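Local coordinates for protein agarase (Pseudoalteromonas fuliginea, PDB 6XJ9) that probably hydrolyses agarose, the galactan of red algal cell walls, as a glycoside hydrolase of family GH50 from a marine bacterium, at residues A[414-417]-A[418-421]. Sequence-based numbering, arbitrary orientation.
Sequences MQKW and REVT
Thr-421 sets its hydroxyl over one face of the Trp-417 indole, OG1 lying 3.5 Å above the ring plane and offset toward the rim. The carbonyl oxygen of Met-414 sits at the ring edge, in plane. The indole swings away from the backbone N of Trp-417 (chi1 169°), and this brings one ring face to Thr-421 OG1. The Arg-418 guanidinium stands nearly perpendicular to the indole, the planes 84° apart. One guanidinium face lies against the backbone: NH2 is 3.4 Å from Gln-415 CA, and Met-414 O lies over the same face. A bend in the arginine chain folds it back over this turn.

All of this lies within helix 413-428, and four i to i+4 backbone hydrogen bonds join the two turns, from Arg-418 N to Met-414 O through to Thr-421 N to Trp-417 O. Trp-417 O is gripped twice, since Thr-421 OG1 also donates to it at 2.7 Å. Such a bond from a threonine hydroxyl to the carbonyl four residues earlier is familiar in helices. The two donors come from opposite faces of the carbonyl plane. Thr-421 OG1 is also hydrogen-bonded to Tyr-717.

Leu-402 of helix 397-406 touches the buried indole. With an alanine in place of Trp-417, Leu-402 would probably face a gap and the Thr-421 hydroxyl would lose the ring it lies over.

On the more exposed side, Gln-415 and Glu-419 run side by side, amide and carboxylate planes 15° apart. Gln-415 CG meets Glu-419 OE1 at 3.5 Å. Toward helix 397-406, Lys-416 CE rests on Val-420 CG2 at 3.8 Å, and both side chains touch Tyr-406.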
loop_
_atom_site.group_PDB
_atom_site.type_symbol
_atom_site.label_atom_id
_atom_site.label_comp_id
_atom_site.label_asym_id
_atom_site.label_seq_id
_atom_site.Cartn_x
_atom_site.Cartn_y
_atom_site.Cartn_z
ATOM N N MET A 414 27.977 6.422 12.465
ATOM C CA MET A 414 28.200 5.268 11.604
ATOM C C MET A 414 27.942 3.982 12.385
ATOM O O MET A 414 27.296 3.070 11.876
ATOM C CB MET A 414 29.626 5.237 11.042
ATOM C CG MET A 414 29.865 6.278 9.968
ATOM S SD MET A 414 28.725 6.031 8.579
ATOM C CE MET A 414 29.295 4.431 8.004
ATOM N N GLN A 415 28.469 3.911 13.617
ATOM C CA GLN A 415 28.282 2.741 14.465
ATOM C C GLN A 415 26.796 2.539 14.746
ATOM O O GLN A 415 26.316 1.411 14.737
ATOM C CB GLN A 415 29.086 2.862 15.764
ATOM C CG GLN A 415 28.683 1.862 16.840
ATOM C CD GLN A 415 29.165 2.325 18.193
ATOM O OE1 GLN A 415 28.398 2.853 19.001
ATOM N NE2 GLN A 415 30.457 2.163 18.437
ATOM N N LYS A 416 26.071 3.640 14.987
ATOM C CA LYS A 416 24.649 3.536 15.278
ATOM C C LYS A 416 23.895 3.092 14.024
ATOM O O LYS A 416 22.932 2.332 14.111
ATOM C CB LYS A 416 24.108 4.838 15.876
ATOM C CG LYS A 416 22.607 4.870 16.143
ATOM C CD LYS A 416 22.149 3.952 17.265
ATOM C CE LYS A 416 20.673 4.110 17.590
ATOM N NZ LYS A 416 20.255 3.234 18.711
ATOM N N TRP A 417 24.357 3.553 12.857
ATOM C CA TRP A 417 23.742 3.157 11.599
ATOM C C TRP A 417 23.920 1.661 11.371
ATOM O O TRP A 417 23.003 0.995 10.897
ATOM C CB TRP A 417 24.327 3.953 10.429
ATOM C CG TRP A 417 23.928 3.410 9.087
ATOM C CD1 TRP A 417 22.706 3.518 8.488
ATOM C CD2 TRP A 417 24.763 2.678 8.173
ATOM N NE1 TRP A 417 22.728 2.919 7.257
ATOM C CE2 TRP A 417 23.978 2.403 7.031
ATOM C CE3 TRP A 417 26.098 2.258 8.187
ATOM C CZ2 TRP A 417 24.484 1.698 5.940
ATOM C CZ3 TRP A 417 26.598 1.563 7.109
ATOM C CH2 TRP A 417 25.799 1.290 5.998
ATOM N N ARG A 418 25.121 1.155 11.677
ATOM C CA ARG A 418 25.394 -0.266 11.560
ATOM C C ARG A 418 24.445 -1.046 12.465
ATOM O O ARG A 418 23.890 -2.060 12.054
ATOM C CB ARG A 418 26.860 -0.581 11.882
ATOM C CG ARG A 418 27.829 -0.169 10.786
ATOM C CD ARG A 418 29.209 -0.794 10.909
ATOM N NE ARG A 418 29.825 -0.366 12.149
ATOM C CZ ARG A 418 30.533 0.749 12.293
ATOM N NH1 ARG A 418 30.743 1.547 11.256
ATOM N NH2 ARG A 418 31.037 1.052 13.475
ATOM N N GLU A 419 24.239 -0.541 13.690
ATOM C CA GLU A 419 23.470 -1.267 14.682
ATOM C C GLU A 419 22.005 -1.293 14.266
ATOM O O GLU A 419 21.316 -2.295 14.446
ATOM C CB GLU A 419 23.629 -0.624 16.066
ATOM C CG GLU A 419 25.008 -0.842 16.675
ATOM C CD GLU A 419 25.255 -0.026 17.939
ATOM O OE1 GLU A 419 26.369 -0.112 18.497
ATOM O OE2 GLU A 419 24.337 0.702 18.355
ATOM N N VAL A 420 21.516 -0.164 13.752
ATOM C CA VAL A 420 20.120 -0.080 13.365
ATOM C C VAL A 420 19.906 -0.947 12.118
ATOM O O VAL A 420 18.890 -1.644 11.989
ATOM C CB VAL A 420 19.695 1.390 13.195
ATOM C CG1 VAL A 420 18.423 1.552 12.371
ATOM C CG2 VAL A 420 19.540 2.072 14.550
ATOM N N THR A 421 20.903 -0.945 11.229
ATOM C CA THR A 421 20.859 -1.788 10.036
ATOM C C THR A 421 20.681 -3.268 10.399
ATOM O O THR A 421 19.792 -3.921 9.862
ATOM C CB THR A 421 22.047 -1.534 9.106
ATOM O OG1 THR A 421 21.969 -0.171 8.668
ATOM C CG2 THR A 421 22.047 -2.447 7.895
#